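Local coordinates for glycosyl hydrolases family 2, sugar binding domain protein (Bacteroides uniformis str. 3978 T3 ii, PDB 6D1P) that probably hydrolyses beta-glucuronide bonds, as a gut bacterial beta-glucuronidase of glycosyl hydrolase family 2, at residues 129-134 against 400-405; 204-209 against 410-415; 406-411 against 455-460; 445-450 against 472-477. One frame throughout, in Å; residues are numbered along the deposited sequence.

Interaction 1 (129-134 against 400-405); sequences SHVGGY and KNQARR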
# COMPACT_ATOMS: atom_id res chain seq x y z
N SER A 129 -0.10 8.93 -23.93
CA SER A 129 -0.79 8.22 -22.88
C SER A 129 -1.57 7.08 -23.53
O SER A 129 -1.86 7.11 -24.72
CB SER A 129 -1.70 9.15 -22.07
OG SER A 129 -2.43 10.00 -22.93
N HIS A 130 -1.86 6.06 -22.73
CA HIS A 130 -2.49 4.85 -23.22
C HIS A 130 -3.45 4.33 -22.17
O HIS A 130 -3.18 4.43 -20.97
CB HIS A 130 -1.45 3.77 -23.56
CG HIS A 130 -2.05 2.58 -24.25
ND1 HIS A 130 -2.47 2.62 -25.56
CD2 HIS A 130 -2.31 1.33 -23.81
CE1 HIS A 130 -2.96 1.45 -25.90
NE2 HIS A 130 -2.88 0.65 -24.86
N VAL A 131 -4.58 3.78 -22.63
CA VAL A 131 -5.53 3.09 -21.77
C VAL A 131 -5.75 1.71 -22.37
O VAL A 131 -6.14 1.60 -23.54
CB VAL A 131 -6.87 3.85 -21.63
CG1 VAL A 131 -7.84 3.04 -20.81
CG2 VAL A 131 -6.65 5.24 -20.98
N GLY A 132 -5.51 0.68 -21.58
CA GLY A 132 -5.51 -0.67 -22.09
C GLY A 132 -4.22 -1.37 -21.71
O GLY A 132 -3.14 -0.95 -22.13
N GLY A 133 -4.32 -2.44 -20.93
CA GLY A 133 -3.14 -3.08 -20.41
C GLY A 133 -2.59 -4.21 -21.24
O GLY A 133 -1.69 -4.92 -20.77
N TYR A 134 -3.07 -4.42 -22.46
CA TYR A 134 -2.71 -5.66 -23.13
C TYR A 134 -2.37 -5.52 -24.60
O TYR A 134 -1.94 -6.51 -25.20
CB TYR A 134 -3.85 -6.68 -22.97
CG TYR A 134 -4.25 -6.81 -21.54
CD1 TYR A 134 -3.52 -7.63 -20.68
CD2 TYR A 134 -5.29 -6.04 -21.02
CE1 TYR A 134 -3.84 -7.71 -19.33
CE2 TYR A 134 -5.62 -6.12 -19.67
CZ TYR A 134 -4.89 -6.95 -18.83
OH TYR A 134 -5.20 -7.05 -17.49
N LYS A 400 -16.77 1.88 -24.67
CA LYS A 400 -17.00 1.25 -25.98
C LYS A 400 -15.85 1.54 -26.93
O LYS A 400 -15.45 0.67 -27.72
CB LYS A 400 -18.31 1.74 -26.61
CG LYS A 400 -19.58 1.29 -25.92
CD LYS A 400 -20.80 2.06 -26.46
CE LYS A 400 -21.79 2.45 -25.35
NZ LYS A 400 -23.21 2.12 -25.72
N ASN A 401 -15.31 2.76 -26.88
CA ASN A 401 -14.17 3.08 -27.73
C ASN A 401 -12.95 2.27 -27.36
O ASN A 401 -12.14 1.95 -28.23
CB ASN A 401 -13.86 4.57 -27.65
CG ASN A 401 -14.67 5.37 -28.65
OD1 ASN A 401 -15.11 4.83 -29.67
ND2 ASN A 401 -14.89 6.65 -28.35
N GLN A 402 -12.77 1.95 -26.08
CA GLN A 402 -11.63 1.13 -25.71
C GLN A 402 -11.76 -0.27 -26.30
O GLN A 402 -10.79 -0.84 -26.80
CB GLN A 402 -11.45 1.07 -24.18
CG GLN A 402 -10.33 0.09 -23.78
CD GLN A 402 -10.21 -0.14 -22.27
OE1 GLN A 402 -11.03 0.34 -21.48
NE2 GLN A 402 -9.18 -0.87 -21.88
N ALA A 403 -12.97 -0.83 -26.29
CA ALA A 403 -13.18 -2.14 -26.90
C ALA A 403 -12.95 -2.10 -28.41
O ALA A 403 -12.26 -2.98 -28.96
CB ALA A 403 -14.58 -2.65 -26.56
N ARG A 404 -13.48 -1.08 -29.09
CA ARG A 404 -13.22 -0.95 -30.52
C ARG A 404 -11.73 -0.78 -30.77
O ARG A 404 -11.18 -1.37 -31.71
CB ARG A 404 -13.98 0.23 -31.11
CG ARG A 404 -15.48 0.18 -30.94
CD ARG A 404 -16.07 1.53 -31.33
NE ARG A 404 -17.53 1.55 -31.26
CZ ARG A 404 -18.24 2.39 -30.50
NH1 ARG A 404 -17.63 3.32 -29.74
NH2 ARG A 404 -19.57 2.32 -30.52
N ARG A 405 -11.06 0.03 -29.94
CA ARG A 405 -9.63 0.25 -30.13
C ARG A 405 -8.83 -1.02 -29.88
O ARG A 405 -7.90 -1.33 -30.64
CB ARG A 405 -9.15 1.37 -29.21
CG ARG A 405 -7.71 1.77 -29.42
CD ARG A 405 -7.39 3.03 -28.60
NE ARG A 405 -7.45 2.78 -27.16
CZ ARG A 405 -8.39 3.25 -26.35
NH1 ARG A 405 -9.35 4.02 -26.85
NH2 ARG A 405 -8.36 2.99 -25.04
O HOH W 1 -6.02 0.69 -25.97

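Interaction 2 (204-209 against 410-415); sequences FEQIRI and MIEQHR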
# COMPACT_ATOMS: atom_id res chain seq x y z
N PHE A 204 8.84 1.74 -42.61
CA PHE A 204 7.65 0.90 -42.68
C PHE A 204 6.72 1.23 -41.52
O PHE A 204 7.15 1.25 -40.36
CB PHE A 204 8.03 -0.58 -42.65
CG PHE A 204 9.11 -0.94 -43.62
CD1 PHE A 204 8.86 -0.92 -44.98
CD2 PHE A 204 10.36 -1.31 -43.17
CE1 PHE A 204 9.85 -1.25 -45.88
CE2 PHE A 204 11.36 -1.65 -44.07
CZ PHE A 204 11.11 -1.62 -45.43
N GLU A 205 5.46 1.50 -41.84
CA GLU A 205 4.46 1.67 -40.80
C GLU A 205 3.72 0.35 -40.54
O GLU A 205 3.65 -0.11 -39.40
CB GLU A 205 3.48 2.79 -41.17
CG GLU A 205 2.83 3.46 -39.97
CD GLU A 205 2.58 4.94 -40.18
OE1 GLU A 205 3.33 5.77 -39.61
OE2 GLU A 205 1.63 5.29 -40.92
N GLN A 206 3.22 -0.28 -41.59
CA GLN A 206 2.47 -1.52 -41.45
C GLN A 206 2.81 -2.46 -42.60
O GLN A 206 3.04 -2.02 -43.73
CB GLN A 206 0.97 -1.23 -41.39
CG GLN A 206 0.11 -2.34 -40.82
CD GLN A 206 -1.33 -1.91 -40.61
OE1 GLN A 206 -1.92 -2.14 -39.55
NE2 GLN A 206 -1.92 -1.28 -41.64
N ILE A 207 2.84 -3.76 -42.31
CA ILE A 207 3.12 -4.80 -43.30
C ILE A 207 2.17 -5.97 -43.08
O ILE A 207 2.39 -6.81 -42.20
CB ILE A 207 4.59 -5.26 -43.25
CG1 ILE A 207 5.51 -4.13 -43.70
CG2 ILE A 207 4.81 -6.54 -44.09
CD1 ILE A 207 6.90 -4.57 -44.04
N ARG A 208 1.13 -6.04 -43.89
CA ARG A 208 0.09 -7.06 -43.75
C ARG A 208 0.33 -8.16 -44.77
O ARG A 208 0.55 -7.89 -45.95
CB ARG A 208 -1.29 -6.41 -43.92
CG ARG A 208 -2.46 -7.36 -44.10
CD ARG A 208 -3.58 -6.63 -44.85
NE ARG A 208 -4.88 -7.27 -44.71
CZ ARG A 208 -6.01 -6.60 -44.56
NH1 ARG A 208 -5.98 -5.27 -44.53
NH2 ARG A 208 -7.17 -7.24 -44.43
N ILE A 209 0.30 -9.41 -44.31
CA ILE A 209 0.65 -10.56 -45.13
C ILE A 209 -0.47 -11.58 -45.02
O ILE A 209 -0.68 -12.15 -43.94
CB ILE A 209 1.99 -11.18 -44.72
CG1 ILE A 209 3.10 -10.13 -44.79
CG2 ILE A 209 2.34 -12.35 -45.62
CD1 ILE A 209 4.46 -10.68 -44.48
N MET A 410 -5.57 -5.52 -31.57
CA MET A 410 -5.27 -6.94 -31.49
C MET A 410 -5.20 -7.57 -32.88
O MET A 410 -4.27 -8.33 -33.18
CB MET A 410 -6.33 -7.65 -30.66
CG MET A 410 -5.95 -9.05 -30.28
SD MET A 410 -7.30 -9.89 -29.47
CE MET A 410 -8.55 -9.78 -30.74
N ILE A 411 -6.18 -7.27 -33.73
CA ILE A 411 -6.23 -7.83 -35.07
C ILE A 411 -5.09 -7.29 -35.91
O ILE A 411 -4.35 -8.04 -36.55
CB ILE A 411 -7.59 -7.54 -35.71
CG1 ILE A 411 -8.67 -8.41 -35.05
CG2 ILE A 411 -7.52 -7.76 -37.21
CD1 ILE A 411 -10.06 -7.97 -35.38
N GLU A 412 -4.90 -5.97 -35.91
CA GLU A 412 -3.85 -5.40 -36.75
C GLU A 412 -2.46 -5.86 -36.31
O GLU A 412 -1.59 -6.07 -37.16
CB GLU A 412 -3.94 -3.88 -36.74
CG GLU A 412 -4.96 -3.36 -37.76
CD GLU A 412 -5.13 -1.86 -37.72
OE1 GLU A 412 -4.53 -1.21 -36.83
OE2 GLU A 412 -5.88 -1.33 -38.57
N GLN A 413 -2.25 -6.05 -35.01
CA GLN A 413 -0.93 -6.39 -34.49
C GLN A 413 -0.61 -7.87 -34.58
O GLN A 413 0.57 -8.23 -34.58
CB GLN A 413 -0.80 -5.90 -33.04
CG GLN A 413 -0.57 -4.38 -32.95
CD GLN A 413 -0.86 -3.78 -31.57
OE1 GLN A 413 -0.80 -4.46 -30.55
NE2 GLN A 413 -1.19 -2.50 -31.54
N HIS A 414 -1.61 -8.75 -34.66
CA HIS A 414 -1.36 -10.19 -34.68
C HIS A 414 -1.85 -10.90 -35.93
O HIS A 414 -1.72 -12.13 -36.01
CB HIS A 414 -2.02 -10.85 -33.45
CG HIS A 414 -1.32 -10.55 -32.17
ND1 HIS A 414 -1.78 -11.00 -30.95
CD2 HIS A 414 -0.19 -9.85 -31.92
CE1 HIS A 414 -0.95 -10.59 -30.00
NE2 HIS A 414 0.02 -9.90 -30.56
N ARG A 415 -2.38 -10.19 -36.92
CA ARG A 415 -3.00 -10.88 -38.05
C ARG A 415 -2.00 -11.68 -38.89
O ARG A 415 -2.42 -12.59 -39.61
CB ARG A 415 -3.71 -9.90 -38.95
CG ARG A 415 -2.82 -8.86 -39.53
CD ARG A 415 -3.68 -7.94 -40.34
NE ARG A 415 -3.14 -6.61 -40.54
CZ ARG A 415 -3.90 -5.57 -40.85
NH1 ARG A 415 -5.21 -5.75 -40.97
NH2 ARG A 415 -3.37 -4.37 -41.02

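Interaction 3 (406-411 against 455-460); sequences MLTNMI and HRLDPT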
# COMPACT_ATOMS: atom_id res chain seq x y z
N MET A 406 -9.15 -1.76 -28.82
CA MET A 406 -8.34 -2.94 -28.53
C MET A 406 -8.61 -4.05 -29.55
O MET A 406 -7.68 -4.76 -29.96
CB MET A 406 -8.57 -3.40 -27.09
CG MET A 406 -8.03 -2.38 -26.08
SD MET A 406 -8.06 -2.91 -24.35
CE MET A 406 -6.61 -3.96 -24.25
N LEU A 407 -9.86 -4.21 -29.99
CA LEU A 407 -10.13 -5.17 -31.05
C LEU A 407 -9.32 -4.83 -32.29
O LEU A 407 -8.65 -5.69 -32.87
CB LEU A 407 -11.62 -5.22 -31.38
CG LEU A 407 -11.96 -6.20 -32.49
CD1 LEU A 407 -11.53 -7.60 -32.13
CD2 LEU A 407 -13.46 -6.16 -32.75
N THR A 408 -9.32 -3.55 -32.67
CA THR A 408 -8.56 -3.08 -33.82
C THR A 408 -7.07 -3.35 -33.64
O THR A 408 -6.41 -3.88 -34.54
CB THR A 408 -8.82 -1.59 -34.03
OG1 THR A 408 -10.22 -1.40 -34.30
CG2 THR A 408 -7.99 -1.03 -35.16
N ASN A 409 -6.53 -3.02 -32.46
CA ASN A 409 -5.10 -3.21 -32.22
C ASN A 409 -4.75 -4.70 -32.21
O ASN A 409 -3.73 -5.10 -32.78
CB ASN A 409 -4.69 -2.56 -30.89
CG ASN A 409 -4.60 -1.05 -30.98
OD1 ASN A 409 -4.49 -0.49 -32.06
ND2 ASN A 409 -4.62 -0.38 -29.83
N MET A 410 -5.57 -5.52 -31.57
CA MET A 410 -5.27 -6.94 -31.49
C MET A 410 -5.20 -7.57 -32.88
O MET A 410 -4.27 -8.33 -33.18
CB MET A 410 -6.33 -7.65 -30.66
CG MET A 410 -5.95 -9.05 -30.28
SD MET A 410 -7.30 -9.89 -29.47
CE MET A 410 -8.55 -9.78 -30.74
N ILE A 411 -6.18 -7.27 -33.73
CA ILE A 411 -6.23 -7.83 -35.07
C ILE A 411 -5.09 -7.29 -35.91
O ILE A 411 -4.35 -8.04 -36.55
CB ILE A 411 -7.59 -7.54 -35.71
CG1 ILE A 411 -8.67 -8.41 -35.05
CG2 ILE A 411 -7.52 -7.76 -37.21
CD1 ILE A 411 -10.06 -7.97 -35.38
N HIS A 455 -14.92 -8.72 -38.76
CA HIS A 455 -15.00 -9.27 -40.11
C HIS A 455 -14.61 -8.24 -41.15
O HIS A 455 -14.08 -8.60 -42.20
CB HIS A 455 -16.39 -9.84 -40.37
CG HIS A 455 -16.45 -11.31 -40.16
ND1 HIS A 455 -16.57 -12.21 -41.20
CD2 HIS A 455 -16.31 -12.05 -39.04
CE1 HIS A 455 -16.54 -13.44 -40.72
NE2 HIS A 455 -16.38 -13.38 -39.41
N ARG A 456 -14.81 -6.95 -40.87
CA ARG A 456 -14.37 -5.95 -41.83
C ARG A 456 -12.86 -5.82 -41.81
O ARG A 456 -12.23 -5.66 -42.87
CB ARG A 456 -15.04 -4.61 -41.54
CG ARG A 456 -14.79 -3.53 -42.57
CD ARG A 456 -15.28 -2.20 -42.03
NE ARG A 456 -14.24 -1.50 -41.27
CZ ARG A 456 -14.46 -0.81 -40.15
NH1 ARG A 456 -15.68 -0.72 -39.63
NH2 ARG A 456 -13.44 -0.21 -39.53
N LEU A 457 -12.26 -5.91 -40.63
CA LEU A 457 -10.81 -5.76 -40.54
C LEU A 457 -10.09 -6.99 -41.08
O LEU A 457 -9.04 -6.87 -41.72
CB LEU A 457 -10.38 -5.48 -39.10
CG LEU A 457 -10.52 -4.12 -38.43
CD1 LEU A 457 -9.70 -4.14 -37.15
CD2 LEU A 457 -10.07 -2.97 -39.32
N ASP A 458 -10.59 -8.19 -40.78
CA ASP A 458 -9.90 -9.42 -41.14
C ASP A 458 -10.91 -10.47 -41.56
O ASP A 458 -11.35 -11.30 -40.74
CB ASP A 458 -9.02 -9.94 -40.00
CG ASP A 458 -8.36 -11.28 -40.32
OD1 ASP A 458 -8.22 -11.64 -41.52
OD2 ASP A 458 -8.00 -11.99 -39.36
N PRO A 459 -11.30 -10.48 -42.83
CA PRO A 459 -12.26 -11.49 -43.29
C PRO A 459 -11.74 -12.91 -43.22
O PRO A 459 -12.56 -13.84 -43.30
CB PRO A 459 -12.53 -11.07 -44.75
CG PRO A 459 -12.10 -9.67 -44.84
CD PRO A 459 -10.97 -9.51 -43.87
N THR A 460 -10.43 -13.12 -43.05
CA THR A 460 -9.87 -14.47 -43.15
C THR A 460 -10.02 -15.28 -41.88
O THR A 460 -9.60 -16.45 -41.86
CB THR A 460 -8.37 -14.44 -43.53
OG1 THR A 460 -7.57 -14.14 -42.37
CG2 THR A 460 -8.08 -13.41 -44.63

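Interaction 4 (445-450 against 472-477); sequences AFMGEL and KDIVDV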
# COMPACT_ATOMS: atom_id res chain seq x y z
N ALA A 445 -26.43 -5.10 -29.40
CA ALA A 445 -26.11 -4.11 -30.42
C ALA A 445 -24.61 -3.88 -30.51
O ALA A 445 -24.05 -3.83 -31.60
CB ALA A 445 -26.85 -2.80 -30.12
N PHE A 446 -23.95 -3.71 -29.37
CA PHE A 446 -22.51 -3.47 -29.40
C PHE A 446 -21.75 -4.74 -29.77
O PHE A 446 -20.74 -4.68 -30.48
CB PHE A 446 -22.05 -2.92 -28.05
CG PHE A 446 -20.60 -2.52 -28.03
CD1 PHE A 446 -20.14 -1.52 -28.88
CD2 PHE A 446 -19.70 -3.14 -27.18
CE1 PHE A 446 -18.81 -1.15 -28.88
CE2 PHE A 446 -18.37 -2.77 -27.17
CZ PHE A 446 -17.92 -1.78 -28.02
N MET A 447 -22.22 -5.90 -29.31
CA MET A 447 -21.61 -7.15 -29.76
C MET A 447 -21.68 -7.27 -31.28
O MET A 447 -20.69 -7.65 -31.93
CB MET A 447 -22.30 -8.35 -29.11
CG MET A 447 -21.59 -9.68 -29.37
SD MET A 447 -19.97 -9.75 -28.54
CE MET A 447 -20.52 -10.02 -26.85
N GLY A 448 -22.82 -6.91 -31.87
CA GLY A 448 -22.95 -7.01 -33.32
C GLY A 448 -22.08 -6.02 -34.04
O GLY A 448 -21.56 -6.32 -35.12
N GLU A 449 -21.89 -4.82 -33.47
CA GLU A 449 -20.95 -3.87 -34.05
C GLU A 449 -19.52 -4.42 -34.04
O GLU A 449 -18.77 -4.27 -35.01
CB GLU A 449 -21.00 -2.54 -33.29
CG GLU A 449 -19.94 -1.53 -33.75
CD GLU A 449 -19.88 -0.23 -32.93
OE1 GLU A 449 -20.81 0.07 -32.15
OE2 GLU A 449 -18.88 0.49 -33.08
N LEU A 450 -19.13 -5.06 -32.92
CA LEU A 450 -17.79 -5.61 -32.81
C LEU A 450 -17.59 -6.77 -33.78
O LEU A 450 -16.54 -6.85 -34.43
CB LEU A 450 -17.50 -6.06 -31.37
CG LEU A 450 -17.27 -4.95 -30.33
CD1 LEU A 450 -17.08 -5.54 -28.91
CD2 LEU A 450 -16.07 -4.08 -30.70
N LYS A 472 -25.41 -15.35 -28.80
CA LYS A 472 -24.67 -16.49 -29.38
C LYS A 472 -24.80 -16.56 -30.91
O LYS A 472 -23.89 -17.06 -31.58
CB LYS A 472 -25.16 -17.80 -28.75
CG LYS A 472 -26.53 -18.26 -29.30
CD LYS A 472 -27.20 -19.31 -28.42
CE LYS A 472 -26.53 -20.66 -28.54
NZ LYS A 472 -27.51 -21.77 -28.32
N ASP A 473 -25.90 -16.05 -31.47
CA ASP A 473 -26.17 -16.11 -32.91
C ASP A 473 -25.35 -15.11 -33.71
O ASP A 473 -25.35 -15.18 -34.94
CB ASP A 473 -27.66 -15.84 -33.19
CG ASP A 473 -28.13 -14.51 -32.57
OD1 ASP A 473 -28.05 -14.37 -31.32
OD2 ASP A 473 -28.56 -13.60 -33.32
N ILE A 474 -24.67 -14.17 -33.04
CA ILE A 474 -24.05 -13.06 -33.75
C ILE A 474 -22.71 -13.47 -34.35
O ILE A 474 -22.41 -13.13 -35.50
CB ILE A 474 -23.88 -11.85 -32.80
CG1 ILE A 474 -25.21 -11.12 -32.61
CG2 ILE A 474 -22.85 -10.86 -33.35
CD1 ILE A 474 -25.20 -10.16 -31.41
N VAL A 475 -21.90 -14.21 -33.60
CA VAL A 475 -20.52 -14.52 -34.00
C VAL A 475 -20.46 -15.77 -34.88
O VAL A 475 -21.46 -16.47 -35.07
CB VAL A 475 -19.63 -14.74 -32.77
CG1 VAL A 475 -19.58 -13.50 -31.92
CG2 VAL A 475 -20.15 -15.93 -31.97
N ASP A 476 -19.26 -16.07 -35.39
CA ASP A 476 -19.12 -17.29 -36.18
C ASP A 476 -19.10 -18.53 -35.29
O ASP A 476 -19.82 -19.50 -35.57
CB ASP A 476 -17.86 -17.20 -37.03
CG ASP A 476 -17.88 -16.00 -37.94
OD1 ASP A 476 -18.86 -15.87 -38.72
OD2 ASP A 476 -16.94 -15.18 -37.87
N VAL A 477 -18.33 -18.52 -34.20
CA VAL A 477 -18.16 -19.70 -33.36
C VAL A 477 -18.53 -19.36 -31.91
O VAL A 477 -18.15 -18.30 -31.39
CB VAL A 477 -16.73 -20.25 -33.45
CG1 VAL A 477 -16.60 -21.49 -32.60
CG2 VAL A 477 -16.36 -20.56 -34.90

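Interaction 1 (129-134 against 400-405)
G132, just past the end of strand 125-131, comes closest to helix 397-414 at Q402, with the two CA atoms 7.3 Å apart. The polar link is made by R405: NH2 donates to V131 O over 3.0 Å, nearly straight at 167°. V131 O lies in the plane of the guanidinium at its edge, while NH2 is tilted 33° from the plane of the carbonyl. A water closes a second path, giving a hydrogen to V131 O and accepting one from R405 NE, so the carbonyl oxygen is gripped twice. The bend of the R405 chain at chi3 (66°) sets NH2 directly on V131 O and turns NE to the water that also holds that oxygen. The same NH2 also lies against V131 CB. A leucine in place of R405 would probably leave V131 O without its direct donor and the water without its NE partner. Alongside, extended Q402 brings NE2 to 3.7 Å from G132 CA, while its OE1 is held by I177 N. The backbone angles of G132 are ones at which a CB would jam against the carbonyl oxygen of V131. Strand 125-131 is an outer strand of the sheet in the sugar-binding domain, and it meets a TIM-barrel helix here. M176, a residue of a potassium site, packs on V131 and Q402; elsewhere on the helix, A403 and R404 face F446 of helix 440-457.

Interaction 2 (204-209 against 410-415)
The R415 guanidinium is sandwiched: R208 CG lies 3.7 Å above one face and E412 CG 3.6 Å above the other, both offset toward the rim. Q206 CD meets the edge of the group, in its plane. The R208 guanidinium in turn takes R415 NH1 over one of its own faces, and the two flat groups stack at 19° between planes with centres 4.4 Å apart. The overlap is offset: R208 CG covers the rim of R415 near NE, while the charged end of R208 meets R415 at NH1. Seen as chains, R208 and R415 run across each other at about a right angle. Q206 reaches out extended, its amide turned 61° from the guanidinium, and OE1 comes to 3.0 Å from R415 NH2. That oxygen also sits 3.7 Å from E412 CD. R415 is placed by a chi1 of 61°, with CG between the backbone N and the carbonyl carbon. Strand 203-213 has a classic beta bulge here, with E205 and Q206 set together opposite A227, and N416 ties I207 O and I209 N to the barrel side. Thus the immunoglobulin-like domain leans on the C-terminal end of helix 397-414. Two like charges are stacked at the surface; the salt bridge from R208 NE to E210 probably offsets part of their repulsion, and the methylene contacts supply an apolar share.

Interaction 3 (406-411 against 455-460)
T408 and I411, one turn apart on helix 397-414, receive L457 and D458 from the end of helix 440-457. L457 reaches across T408 at about a right angle, and its CD1 settles 3.7 Å from T408 CA, also touching CB, OG1 and CG2. I411 works through one branch: CG2, anti to the backbone N, lies 3.8 Å from D458 CB and 4.1 Å from L457 CB. No hydrogen bond crosses the contact. T408 OG1, although beside L457 CD1, is engaged by R404 O in its own helix. Further out, D458 is the first residue to leave helical backbone angles after helix 440-457, and its CG stands anti to the backbone N (chi1 176°). From there OD1 accepts from T460 N over 3.1 Å, forming an Asx turn, and from T460 OG1 over 2.7 Å. The hydroxyl comes on the syn lone pair, while the amide approaches from above the carboxylate plane. OD2 is taken by W423 NE1 of strand 420-432 and by a salt bridge to R461. Consecutive helices of the TIM barrel therefore touch beside the strand that connects them. The contact itself is apolar, but its D458 end carries a buried carboxylate; four donors share the two oxygens, which is likely to favour the ionised form and hold it from turning.

Interaction 4 (445-450 against 472-477)
I474 lies against M447 and G448 of helix 440-457, a helix of the TIM barrel, from the loop that joins barrel strands 462-466 and 477-479. At its CB the side chain divides. CG2, anti to the backbone N, goes to the helix backbone, 3.9 Å from G448 CA and 4.1 Å from M447 O. The other branch starts at CG1, anti to the carbonyl carbon (chi1 -77°), and carries CD1 to the tip. There CD1 sits 4.1 Å from both M447 CB and G448 N, with M447 CG almost as near, so the methyl rests where the helix turns from M447 to G448. The two branches thus straddle one short piece of helix backbone. The contact is van der Waals packing of apolar groups, partly against backbone N and O, and no hydrogen bond crosses it. M447 offers I474 its CB and CG; beyond CG its chain bends at chi2 and chi3, and the residue packs on W389 and on barrel strand residues L425, N429 and I465. An alanine in place of I474 would probably open a gap over G448 CA and beside M447 CB, because both branches that fill it would be gone. Around the loop, D473 is anchored on R444 of the same helix by a salt bridge. V475 faces the barrel strands at L425, T463 and I465, and D476 OD2 accepts from T463 N. The backbones come closest at the same spot, G448 CA and I474 CA being 6.2 Å apart.

Overall arrangement
From the N terminus, strand 125-131 and then strand 203-213 are each brought onto helix 397-414, far along the chain. Interaction 1 closes a loop of 265 residues and interaction 2 one of 200; the two cross, and their centres lie about 17 Å apart. Together they tie the sugar-binding and immunoglobulin-like domains to one barrel helix. Interactions 3 and 4 cross within the TIM barrel, closing loops of 43 and 21 residues. Interaction 3 opens on the helix where interaction 2 ends, sharing M410 and I411. R404 of interaction 1 also salt-bridges E449 of interaction 4, joining helices 397-414 and 440-457.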